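Local coordinates for Non-fluorescent flavoprotein (Photobacterium phosphoreum, PDB 1FVP) that binds flavin mononucleotide carrying a covalently attached myristate, two per subunit, as a homodimeric relative of bacterial luciferase, at residues Thr39-Val44 against Asn219-Phe224; His131-Val134 against Val140-Glu143; Lys146-Asn151 against Cys200-Gln205. One frame throughout, in Å; residues are numbered along the deposited sequence.

Interaction 1 (Thr39-Val44 against Asn219-Phe224); sequences TSIYDV and NQVIKF. With FMA (6-(3-tetradecanoic acid) flavine mononucleotide), chain D.
Ile-41 and Val-221 make the main apolar contact. Ile-41 CD1 lies 3.3 Å from Val-221 CG2 and almost as near to its CB. The two side chains cross at a slant. In Ile-41, CG1 sits between the backbone N and the carbonyl carbon (chi1 80°), and the extended chain beyond it carries CD1 to the valine. CG2, the other branch, faces the helix backbone, 4.1 Å from Ile-222 N. At the border, Ile-222 CD1 comes within 4.3 Å of Ile-41 CG2 and also meets Ser-40 CB. No hydrogen bond joins the segments. Residues 39-41 form a turn that leads from helix 23-38 into strand 42-48, which runs parallel to strand 6-11 and completes a beta-alpha-beta unit. The C-terminal helix 207-227 packs on this turn. Tyr-6 touches both Ile-41 and Val-221, and Tyr-42 OH bonds to Met-214 O on the same helix. Gln-220 and Phe-224, on another side of the helix, meet the ligand. Gln-220 is extended (chi1 -161°), bringing NE2 to 2.6 Å from O1' of the myristate carboxylate. Phe-224 CB is close to O2' of that group, and its ring lies obliquely to flavin O4, with CE1 3.1 Å away.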
loop_
_atom_site.group_PDB
_atom_site.type_symbol
_atom_site.label_atom_id
_atom_site.label_comp_id
_atom_site.label_asym_id
_atom_site.label_seq_id
_atom_site.Cartn_x
_atom_site.Cartn_y
_atom_site.Cartn_z
ATOM N N THR A 39 -7.168 -19.677 -0.450
ATOM C CA THR A 39 -7.674 -19.006 -1.664
ATOM C C THR A 39 -6.564 -18.838 -2.675
ATOM O O THR A 39 -5.478 -19.434 -2.519
ATOM C CB THR A 39 -8.338 -17.640 -1.247
ATOM O OG1 THR A 39 -7.562 -17.188 -0.104
ATOM C CG2 THR A 39 -9.803 -17.757 -0.852
ATOM N N SER A 40 -6.802 -18.050 -3.691
ATOM C CA SER A 40 -5.887 -17.735 -4.792
ATOM C C SER A 40 -6.123 -16.271 -5.179
ATOM O O SER A 40 -5.454 -15.332 -4.767
ATOM C CB SER A 40 -6.132 -18.603 -6.011
ATOM O OG SER A 40 -5.554 -19.881 -5.911
ATOM N N ILE A 41 -7.153 -16.126 -5.968
ATOM C CA ILE A 41 -7.669 -14.898 -6.535
ATOM C C ILE A 41 -7.524 -13.681 -5.661
ATOM O O ILE A 41 -7.480 -12.596 -6.308
ATOM C CB ILE A 41 -9.091 -15.178 -7.135
ATOM C CG1 ILE A 41 -10.176 -15.198 -6.052
ATOM C CG2 ILE A 41 -9.056 -16.522 -7.942
ATOM C CD1 ILE A 41 -11.631 -15.079 -6.584
ATOM N N TYR A 42 -7.427 -13.756 -4.341
ATOM C CA TYR A 42 -7.229 -12.471 -3.593
ATOM C C TYR A 42 -5.732 -12.185 -3.733
ATOM O O TYR A 42 -4.891 -12.763 -3.008
ATOM C CB TYR A 42 -7.760 -12.500 -2.161
ATOM C CG TYR A 42 -9.189 -13.005 -2.082
ATOM C CD1 TYR A 42 -10.262 -12.234 -2.504
ATOM C CD2 TYR A 42 -9.462 -14.289 -1.629
ATOM C CE1 TYR A 42 -11.568 -12.697 -2.489
ATOM C CE2 TYR A 42 -10.758 -14.768 -1.612
ATOM C CZ TYR A 42 -11.803 -13.980 -2.033
ATOM O OH TYR A 42 -13.056 -14.524 -1.980
ATOM N N ASP A 43 -5.388 -11.322 -4.699
ATOM C CA ASP A 43 -3.948 -11.055 -4.910
ATOM C C ASP A 43 -3.393 -9.752 -4.391
ATOM O O ASP A 43 -2.182 -9.520 -4.641
ATOM C CB ASP A 43 -3.535 -11.506 -6.299
ATOM C CG ASP A 43 -4.468 -11.248 -7.446
ATOM O OD1 ASP A 43 -4.899 -10.098 -7.634
ATOM O OD2 ASP A 43 -4.761 -12.205 -8.200
ATOM N N VAL A 44 -4.084 -8.926 -3.648
ATOM C CA VAL A 44 -3.578 -7.670 -3.069
ATOM C C VAL A 44 -4.461 -7.301 -1.862
ATOM O O VAL A 44 -5.677 -7.588 -1.864
ATOM C CB VAL A 44 -3.455 -6.533 -4.075
ATOM C CG1 VAL A 44 -2.804 -6.896 -5.392
ATOM C CG2 VAL A 44 -4.788 -5.842 -4.374
ATOM N N ASN A 219 -13.111 -20.476 -5.720
ATOM C CA ASN A 219 -13.461 -21.707 -6.441
ATOM C C ASN A 219 -14.444 -21.417 -7.575
ATOM O O ASN A 219 -14.745 -22.260 -8.433
ATOM C CB ASN A 219 -13.898 -22.728 -5.391
ATOM C CG ASN A 219 -12.737 -23.155 -4.508
ATOM O OD1 ASN A 219 -12.506 -24.369 -4.323
ATOM N ND2 ASN A 219 -11.992 -22.200 -3.963
ATOM N N GLN A 220 -14.910 -20.180 -7.557
ATOM C CA GLN A 220 -15.833 -19.643 -8.540
ATOM C C GLN A 220 -15.008 -18.949 -9.636
ATOM O O GLN A 220 -15.087 -19.385 -10.797
ATOM C CB GLN A 220 -16.874 -18.650 -8.036
ATOM C CG GLN A 220 -18.008 -18.544 -9.041
ATOM C CD GLN A 220 -18.999 -17.472 -8.699
ATOM O OE1 GLN A 220 -18.766 -16.584 -7.887
ATOM N NE2 GLN A 220 -20.146 -17.570 -9.366
ATOM N N VAL A 221 -14.270 -17.925 -9.259
ATOM C CA VAL A 221 -13.446 -17.204 -10.252
ATOM C C VAL A 221 -12.446 -18.177 -10.865
ATOM O O VAL A 221 -12.403 -18.359 -12.095
ATOM C CB VAL A 221 -12.800 -15.973 -9.616
ATOM C CG1 VAL A 221 -11.898 -15.235 -10.591
ATOM C CG2 VAL A 221 -13.847 -15.051 -9.032
ATOM N N ILE A 222 -11.672 -18.830 -10.022
ATOM C CA ILE A 222 -10.672 -19.796 -10.475
ATOM C C ILE A 222 -11.266 -20.650 -11.587
ATOM O O ILE A 222 -10.496 -21.127 -12.432
ATOM C CB ILE A 222 -10.073 -20.634 -9.304
ATOM C CG1 ILE A 222 -8.681 -21.154 -9.730
ATOM C CG2 ILE A 222 -10.975 -21.810 -8.856
ATOM C CD1 ILE A 222 -7.602 -20.049 -9.936
ATOM N N LYS A 223 -12.572 -20.823 -11.582
ATOM C CA LYS A 223 -13.301 -21.607 -12.579
ATOM C C LYS A 223 -13.707 -20.768 -13.786
ATOM O O LYS A 223 -13.271 -21.075 -14.906
ATOM C CB LYS A 223 -14.540 -22.282 -12.013
ATOM C CG LYS A 223 -14.761 -23.690 -12.581
ATOM C CD LYS A 223 -15.847 -24.398 -11.800
ATOM C CE LYS A 223 -15.670 -24.375 -10.298
ATOM N NZ LYS A 223 -14.799 -25.457 -9.773
ATOM N N PHE A 224 -14.518 -19.756 -13.558
ATOM C CA PHE A 224 -15.005 -18.808 -14.570
ATOM C C PHE A 224 -13.841 -18.466 -15.520
ATOM O O PHE A 224 -14.061 -18.326 -16.734
ATOM C CB PHE A 224 -15.572 -17.526 -13.967
ATOM C CG PHE A 224 -15.771 -16.403 -14.946
ATOM C CD1 PHE A 224 -14.722 -15.539 -15.269
ATOM C CD2 PHE A 224 -17.014 -16.224 -15.556
ATOM C CE1 PHE A 224 -14.903 -14.515 -16.177
ATOM C CE2 PHE A 224 -17.223 -15.184 -16.472
ATOM C CZ PHE A 224 -16.147 -14.336 -16.788
HETATM N N1 FMA D . -18.132 -9.972 -17.370
HETATM C C2 FMA D . -16.815 -9.951 -17.584
HETATM O O2 FMA D . -16.220 -9.431 -18.451
HETATM N N3 FMA D . -15.937 -10.644 -16.652
HETATM C C4 FMA D . -16.435 -11.302 -15.587
HETATM O O4 FMA D . -15.665 -11.870 -14.843
HETATM C C4A FMA D . -17.850 -11.316 -15.380
HETATM N N5 FMA D . -18.437 -11.926 -14.382
HETATM C C5A FMA D . -19.756 -11.977 -14.137
HETATM C C6 FMA D . -20.292 -12.652 -13.044
HETATM C C7 FMA D . -21.654 -12.645 -12.880
HETATM C C7M FMA D . -22.376 -13.361 -11.685
HETATM C C8 FMA D . -22.527 -11.968 -13.811
HETATM C C8M FMA D . -24.014 -11.936 -13.675
HETATM C C9 FMA D . -21.961 -11.313 -14.884
HETATM C C9A FMA D . -20.614 -11.274 -15.097
HETATM N N10 FMA D . -19.985 -10.626 -16.152
HETATM C C10 FMA D . -18.674 -10.591 -16.384
HETATM C C1B FMA D . -20.833 -9.873 -17.178
HETATM C C2B FMA D . -20.095 -8.653 -17.880
HETATM O O2B FMA D . -21.038 -7.614 -17.690
HETATM C C3B FMA D . -19.837 -8.991 -19.331
HETATM O "O3'" FMA D . -19.838 -10.367 -19.540
HETATM C C4B FMA D . -18.552 -8.406 -19.929
HETATM O "O4'" FMA D . -18.540 -6.938 -19.806
HETATM C C5B FMA D . -18.443 -8.758 -21.438
HETATM O "O5'" FMA D . -18.354 -7.404 -22.185
HETATM P P FMA D . -19.206 -6.911 -23.422
HETATM O O1P FMA D . -18.679 -7.893 -24.525
HETATM O O2P FMA D . -20.606 -7.123 -23.109
HETATM O O3P FMA D . -18.987 -5.555 -23.576
HETATM C "C1'" FMA D . -18.568 -15.673 -11.880
HETATM O "O1'" FMA D . -19.717 -15.918 -11.347
HETATM O "O2'" FMA D . -17.806 -16.615 -12.120
HETATM C "C2'" FMA D . -18.587 -14.462 -12.754
HETATM C "C3'" FMA D . -19.356 -13.300 -12.110
HETATM C "C4'" FMA D . -18.365 -12.404 -11.431
HETATM C "C5'" FMA D . -18.074 -12.576 -9.959
HETATM C "C6'" FMA D . -18.034 -11.273 -9.200
HETATM C "C7'" FMA D . -17.146 -11.340 -7.965
HETATM C "C8'" FMA D . -17.803 -11.116 -6.670
HETATM C "C9'" FMA D . -17.856 -9.717 -6.081
HETATM C C11 FMA D . -18.851 -9.572 -4.970
HETATM C C12 FMA D . -19.088 -10.636 -3.963
HETATM C C13 FMA D . -20.002 -10.381 -2.811
HETATM C C14 FMA D . -20.152 -11.475 -1.802
HETATM C C15 FMA D . -20.297 -12.855 -2.376
#

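Interaction 2 (His131-Val134 against Val140-Glu143); sequences HVNV and VAKE. With FMA (6-(3-tetradecanoic acid) flavine mononucleotide), chain D.
Asn-133 meets Ala-141 in a small, buried contact. The side-chain amide of Asn-133 carries it from the strand, and the methyl and backbone of Ala-141 carry it from the helix. CG of the asparagine is anti to the backbone N (chi1 177°), which directs the amide toward the helix. Its two ends then meet different parts of Ala-141. OD1 lies 3.3 Å from Ala-141 CB and about as far from its CA. ND2 lies 3.1 Å from Ala-141 O, but the amide N-H is badly aimed, so no hydrogen bond forms. The contact is therefore mainly one of fit: the alanine methyl and backbone fit against the amide. The backbones are 5.8 Å apart between the CA atoms of the two residues. Away from this tight centre the contact is loose. Val-140 and Glu-143 are exposed, and the CB atoms of Lys-142 and Glu-143 point away from the strand. Strand residues on the other face do different work. Val-132 CG2 is 3.5 Å from C13 of the myristate, and Val-134 CG2 is 3.5 Å from C14. The strand thus has a ligand side and a helix side. This is a beta-alpha unit, strand 126-134 running into helix 138-155, with Val-132 and Val-134 lining a flavin-myristate pocket on the side away from the helix.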
loop_
_atom_site.group_PDB
_atom_site.type_symbol
_atom_site.label_atom_id
_atom_site.label_comp_id
_atom_site.label_asym_id
_atom_site.label_seq_id
_atom_site.Cartn_x
_atom_site.Cartn_y
_atom_site.Cartn_z
ATOM N N HIS A 131 -17.669 -3.141 0.923
ATOM C CA HIS A 131 -17.837 -3.714 2.243
ATOM C C HIS A 131 -18.783 -4.904 2.222
ATOM O O HIS A 131 -19.910 -4.720 2.725
ATOM C CB HIS A 131 -18.458 -2.684 3.248
ATOM C CG HIS A 131 -17.490 -2.403 4.337
ATOM N ND1 HIS A 131 -16.953 -1.198 4.678
ATOM C CD2 HIS A 131 -16.920 -3.320 5.171
ATOM C CE1 HIS A 131 -16.109 -1.384 5.692
ATOM N NE2 HIS A 131 -16.056 -2.649 6.004
ATOM N N VAL A 132 -18.423 -6.044 1.697
ATOM C CA VAL A 132 -19.312 -7.219 1.675
ATOM C C VAL A 132 -19.723 -7.712 3.061
ATOM O O VAL A 132 -19.018 -7.553 4.081
ATOM C CB VAL A 132 -18.596 -8.346 0.895
ATOM C CG1 VAL A 132 -19.155 -9.728 1.141
ATOM C CG2 VAL A 132 -18.629 -8.049 -0.596
ATOM N N ASN A 133 -20.878 -8.356 3.073
ATOM C CA ASN A 133 -21.468 -8.974 4.284
ATOM C C ASN A 133 -22.569 -9.904 3.765
ATOM O O ASN A 133 -23.625 -9.354 3.482
ATOM C CB ASN A 133 -21.973 -7.970 5.296
ATOM C CG ASN A 133 -22.624 -8.634 6.487
ATOM O OD1 ASN A 133 -23.321 -9.619 6.297
ATOM N ND2 ASN A 133 -22.413 -8.147 7.700
ATOM N N VAL A 134 -22.283 -11.175 3.688
ATOM C CA VAL A 134 -23.238 -12.160 3.164
ATOM C C VAL A 134 -23.927 -13.008 4.214
ATOM O O VAL A 134 -23.267 -13.779 4.933
ATOM C CB VAL A 134 -22.465 -13.025 2.129
ATOM C CG1 VAL A 134 -22.973 -14.448 1.967
ATOM C CG2 VAL A 134 -22.414 -12.335 0.777
ATOM N N VAL A 140 -30.209 -9.577 8.623
ATOM C CA VAL A 140 -29.238 -9.699 9.738
ATOM C C VAL A 140 -27.951 -9.023 9.270
ATOM O O VAL A 140 -27.317 -8.231 9.982
ATOM C CB VAL A 140 -29.197 -11.170 10.151
ATOM C CG1 VAL A 140 -28.068 -11.565 11.076
ATOM C CG2 VAL A 140 -30.531 -11.602 10.734
ATOM N N ALA A 141 -27.618 -9.313 8.029
ATOM C CA ALA A 141 -26.474 -8.853 7.258
ATOM C C ALA A 141 -26.332 -7.332 7.198
ATOM O O ALA A 141 -25.213 -6.817 7.312
ATOM C CB ALA A 141 -26.591 -9.403 5.836
ATOM N N LYS A 142 -27.448 -6.679 6.997
ATOM C CA LYS A 142 -27.586 -5.236 6.916
ATOM C C LYS A 142 -27.525 -4.578 8.290
ATOM O O LYS A 142 -27.030 -3.447 8.462
ATOM C CB LYS A 142 -28.915 -4.866 6.265
ATOM C CG LYS A 142 -28.883 -4.895 4.736
ATOM C CD LYS A 142 -30.042 -4.149 4.111
ATOM C CE LYS A 142 -30.382 -2.852 4.827
ATOM N NZ LYS A 142 -31.462 -2.113 4.109
ATOM N N GLU A 143 -28.069 -5.282 9.282
ATOM C CA GLU A 143 -28.043 -4.725 10.645
ATOM C C GLU A 143 -26.672 -5.046 11.229
ATOM O O GLU A 143 -26.387 -4.529 12.314
ATOM C CB GLU A 143 -29.148 -5.112 11.600
ATOM C CG GLU A 143 -30.459 -4.322 11.557
ATOM C CD GLU A 143 -31.300 -4.376 10.311
ATOM O OE1 GLU A 143 -32.160 -5.189 9.986
ATOM O OE2 GLU A 143 -31.059 -3.418 9.524
HETATM N N1 FMA D . -18.132 -9.972 -17.370
HETATM C C2 FMA D . -16.815 -9.951 -17.584
HETATM O O2 FMA D . -16.220 -9.431 -18.451
HETATM N N3 FMA D . -15.937 -10.644 -16.652
HETATM C C4 FMA D . -16.435 -11.302 -15.587
HETATM O O4 FMA D . -15.665 -11.870 -14.843
HETATM C C4A FMA D . -17.850 -11.316 -15.380
HETATM N N5 FMA D . -18.437 -11.926 -14.382
HETATM C C5A FMA D . -19.756 -11.977 -14.137
HETATM C C6 FMA D . -20.292 -12.652 -13.044
HETATM C C7 FMA D . -21.654 -12.645 -12.880
HETATM C C7M FMA D . -22.376 -13.361 -11.685
HETATM C C8 FMA D . -22.527 -11.968 -13.811
HETATM C C8M FMA D . -24.014 -11.936 -13.675
HETATM C C9 FMA D . -21.961 -11.313 -14.884
HETATM C C9A FMA D . -20.614 -11.274 -15.097
HETATM N N10 FMA D . -19.985 -10.626 -16.152
HETATM C C10 FMA D . -18.674 -10.591 -16.384
HETATM C C1B FMA D . -20.833 -9.873 -17.178
HETATM C C2B FMA D . -20.095 -8.653 -17.880
HETATM O O2B FMA D . -21.038 -7.614 -17.690
HETATM C C3B FMA D . -19.837 -8.991 -19.331
HETATM O "O3'" FMA D . -19.838 -10.367 -19.540
HETATM C C4B FMA D . -18.552 -8.406 -19.929
HETATM O "O4'" FMA D . -18.540 -6.938 -19.806
HETATM C C5B FMA D . -18.443 -8.758 -21.438
HETATM O "O5'" FMA D . -18.354 -7.404 -22.185
HETATM P P FMA D . -19.206 -6.911 -23.422
HETATM O O1P FMA D . -18.679 -7.893 -24.525
HETATM O O2P FMA D . -20.606 -7.123 -23.109
HETATM O O3P FMA D . -18.987 -5.555 -23.576
HETATM C "C1'" FMA D . -18.568 -15.673 -11.880
HETATM O "O1'" FMA D . -19.717 -15.918 -11.347
HETATM O "O2'" FMA D . -17.806 -16.615 -12.120
HETATM C "C2'" FMA D . -18.587 -14.462 -12.754
HETATM C "C3'" FMA D . -19.356 -13.300 -12.110
HETATM C "C4'" FMA D . -18.365 -12.404 -11.431
HETATM C "C5'" FMA D . -18.074 -12.576 -9.959
HETATM C "C6'" FMA D . -18.034 -11.273 -9.200
HETATM C "C7'" FMA D . -17.146 -11.340 -7.965
HETATM C "C8'" FMA D . -17.803 -11.116 -6.670
HETATM C "C9'" FMA D . -17.856 -9.717 -6.081
HETATM C C11 FMA D . -18.851 -9.572 -4.970
HETATM C C12 FMA D . -19.088 -10.636 -3.963
HETATM C C13 FMA D . -20.002 -10.381 -2.811
HETATM C C14 FMA D . -20.152 -11.475 -1.802
HETATM C C15 FMA D . -20.297 -12.855 -2.376
#

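Interaction 3 (Lys146-Asn151 against Cys200-Gln205); sequences KLYIEN and CFESMQ
Tyr-148 lies against Cys-200, Glu-202 and Ser-203 where the loop after strand 195-199 is covered by helix 138-155. The site is next to a ligand pocket: the Tyr-148 side chain is about 6 Å from another bound flavin-myristate than the one at Val-132 and Val-134. The first torsion (chi1 -158°) swings the ring away from the backbone N, so that it reaches off the helix and across the loop. Ser-203 N and Glu-202 C sit over one ring face. CE1 comes to 3.2 Å from Glu-202 O, and OH to 3.4 Å from Glu-202 CB. Tyr-148 and Glu-202 lie side by side and point the same way, but the ring and carboxylate planes are 79° apart. At the start of 200-205, Cys-200 SG is 5.2 Å from the ring centroid, 46° off its normal. This is an oblique sulfur-aromatic contact. The same sulfur accepts a hydrogen bond from Glu-202 N (3.5 Å), tying the loop start together. At the root of the side chain, Tyr-148 CB packs on Ser-203 CB at 4.0 Å. His-131 meets the tyrosine ring, so three parts of the chain come together here. CB and CG of Glu-202 run beside the phenol, and the carboxylate beyond them turns away from the helix segment. Its OE1 bonds to Thr-31 OG1, with a long, weak ion pair to Lys-210. The nearby lysine may favour the charged form of this buried acid. No hydrogen bond crosses between the segments, so shape and weak contacts with the loop backbone, sulfur and aliphatic carbons hold the tyrosine.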
loop_
_atom_site.group_PDB
_atom_site.type_symbol
_atom_site.label_atom_id
_atom_site.label_comp_id
_atom_site.label_asym_id
_atom_site.label_seq_id
_atom_site.Cartn_x
_atom_site.Cartn_y
_atom_site.Cartn_z
ATOM N N LYS A 146 -24.280 -2.230 9.537
ATOM C CA LYS A 146 -24.679 -0.929 10.093
ATOM C C LYS A 146 -24.053 -0.719 11.471
ATOM O O LYS A 146 -24.390 0.228 12.207
ATOM C CB LYS A 146 -26.179 -0.699 10.168
ATOM C CG LYS A 146 -26.586 0.744 10.466
ATOM C CD LYS A 146 -28.085 0.940 10.552
ATOM C CE LYS A 146 -28.780 0.743 9.218
ATOM N NZ LYS A 146 -30.209 1.149 9.258
ATOM N N LEU A 147 -23.139 -1.614 11.790
ATOM C CA LEU A 147 -22.414 -1.563 13.057
ATOM C C LEU A 147 -20.944 -1.322 12.765
ATOM O O LEU A 147 -20.244 -0.687 13.576
ATOM C CB LEU A 147 -22.772 -2.774 13.910
ATOM C CG LEU A 147 -23.468 -2.382 15.222
ATOM C CD1 LEU A 147 -24.965 -2.289 15.004
ATOM C CD2 LEU A 147 -23.124 -3.401 16.297
ATOM N N TYR A 148 -20.497 -1.803 11.614
ATOM C CA TYR A 148 -19.084 -1.608 11.210
ATOM C C TYR A 148 -18.865 -0.130 10.864
ATOM O O TYR A 148 -17.797 0.442 11.118
ATOM C CB TYR A 148 -18.720 -2.525 10.047
ATOM C CG TYR A 148 -17.236 -2.764 9.925
ATOM C CD1 TYR A 148 -16.615 -3.638 10.824
ATOM C CD2 TYR A 148 -16.449 -2.145 8.955
ATOM C CE1 TYR A 148 -15.248 -3.893 10.742
ATOM C CE2 TYR A 148 -15.079 -2.394 8.862
ATOM C CZ TYR A 148 -14.476 -3.265 9.757
ATOM O OH TYR A 148 -13.134 -3.523 9.689
ATOM N N ILE A 149 -19.897 0.473 10.294
ATOM C CA ILE A 149 -19.993 1.855 9.876
ATOM C C ILE A 149 -20.351 2.814 11.020
ATOM O O ILE A 149 -19.598 3.747 11.310
ATOM C CB ILE A 149 -21.083 2.106 8.766
ATOM C CG1 ILE A 149 -21.139 0.987 7.738
ATOM C CG2 ILE A 149 -20.836 3.519 8.164
ATOM C CD1 ILE A 149 -19.971 0.902 6.731
ATOM N N GLU A 150 -21.504 2.591 11.625
ATOM C CA GLU A 150 -21.973 3.432 12.728
ATOM C C GLU A 150 -20.851 3.769 13.701
ATOM O O GLU A 150 -20.926 4.820 14.373
ATOM C CB GLU A 150 -23.157 2.876 13.510
ATOM C CG GLU A 150 -24.449 3.679 13.432
ATOM C CD GLU A 150 -25.712 2.981 13.826
ATOM O OE1 GLU A 150 -26.212 2.089 13.156
ATOM O OE2 GLU A 150 -26.170 3.444 14.896
ATOM N N ASN A 151 -19.860 2.901 13.770
ATOM C CA ASN A 151 -18.699 3.137 14.649
ATOM C C ASN A 151 -17.741 4.069 13.884
ATOM O O ASN A 151 -17.284 5.076 14.441
ATOM C CB ASN A 151 -18.028 1.835 15.069
ATOM C CG ASN A 151 -18.807 1.180 16.190
ATOM O OD1 ASN A 151 -19.260 0.052 16.020
ATOM N ND2 ASN A 151 -18.961 1.931 17.277
ATOM N N CYS A 200 -13.988 -5.551 1.380
ATOM C CA CYS A 200 -13.818 -5.791 2.815
ATOM C C CYS A 200 -14.825 -6.797 3.347
ATOM O O CYS A 200 -16.015 -6.420 3.330
ATOM C CB CYS A 200 -14.067 -4.485 3.595
ATOM S SG CYS A 200 -13.733 -4.630 5.378
ATOM N N PHE A 201 -14.423 -7.953 3.822
ATOM C CA PHE A 201 -15.411 -8.917 4.360
ATOM C C PHE A 201 -15.326 -8.862 5.887
ATOM O O PHE A 201 -15.519 -9.911 6.524
ATOM C CB PHE A 201 -15.148 -10.326 3.911
ATOM C CG PHE A 201 -15.072 -10.771 2.502
ATOM C CD1 PHE A 201 -16.235 -10.932 1.754
ATOM C CD2 PHE A 201 -13.849 -11.093 1.913
ATOM C CE1 PHE A 201 -16.203 -11.350 0.435
ATOM C CE2 PHE A 201 -13.772 -11.524 0.594
ATOM C CZ PHE A 201 -14.964 -11.648 -0.136
ATOM N N GLU A 202 -15.023 -7.722 6.452
ATOM C CA GLU A 202 -14.843 -7.601 7.895
ATOM C C GLU A 202 -16.060 -7.178 8.675
ATOM O O GLU A 202 -15.877 -6.884 9.882
ATOM C CB GLU A 202 -13.764 -6.593 8.291
ATOM C CG GLU A 202 -12.297 -6.731 7.998
ATOM C CD GLU A 202 -11.743 -8.121 8.098
ATOM O OE1 GLU A 202 -11.784 -8.957 7.213
ATOM O OE2 GLU A 202 -11.218 -8.307 9.212
ATOM N N SER A 203 -17.212 -7.097 8.066
ATOM C CA SER A 203 -18.373 -6.666 8.908
ATOM C C SER A 203 -18.856 -7.962 9.538
ATOM O O SER A 203 -19.428 -7.961 10.625
ATOM C CB SER A 203 -19.382 -5.933 8.085
ATOM O OG SER A 203 -19.188 -6.165 6.688
ATOM N N MET A 204 -18.562 -9.033 8.842
ATOM C CA MET A 204 -18.862 -10.430 9.077
ATOM C C MET A 204 -18.144 -11.050 10.274
ATOM O O MET A 204 -16.995 -11.498 10.156
ATOM C CB MET A 204 -18.507 -11.314 7.870
ATOM C CG MET A 204 -19.339 -10.989 6.656
ATOM S SD MET A 204 -19.368 -12.520 5.678
ATOM C CE MET A 204 -18.071 -12.221 4.485
ATOM N N GLN A 205 -18.911 -11.104 11.341
ATOM C CA GLN A 205 -18.464 -11.640 12.619
ATOM C C GLN A 205 -18.288 -13.151 12.604
ATOM O O GLN A 205 -17.264 -13.627 13.120
ATOM C CB GLN A 205 -19.371 -11.244 13.790
ATOM C CG GLN A 205 -19.266 -9.802 14.258
ATOM C CD GLN A 205 -20.271 -9.491 15.351
ATOM O OE1 GLN A 205 -20.501 -10.280 16.276
ATOM N NE2 GLN A 205 -20.904 -8.320 15.258
#

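Overall arrangement
Interactions 2 and 3 are neighbours, centres 8 Å apart, and both use helix 138-155. They touch through His-131 and Val-132 of one and Tyr-148, Cys-200, Phe-201 and Ser-203 of the other. Interaction 1 stands apart, 21 Å and 23 Å from them between centres, though its Tyr-42 OH packs on Phe-201 CZ of interaction 3. Along the chain, interaction 1 closes a long loop from strand 42-48 to helix 207-227, with interactions 2 and 3 inside it, in that order. Interactions 1 and 2 reach the same mixed sheet and the same flavin-myristate: one meets its flavin and carboxylate, the other its tail end. That ligand spans distant parts of the fold; interaction 3 lies near another copy.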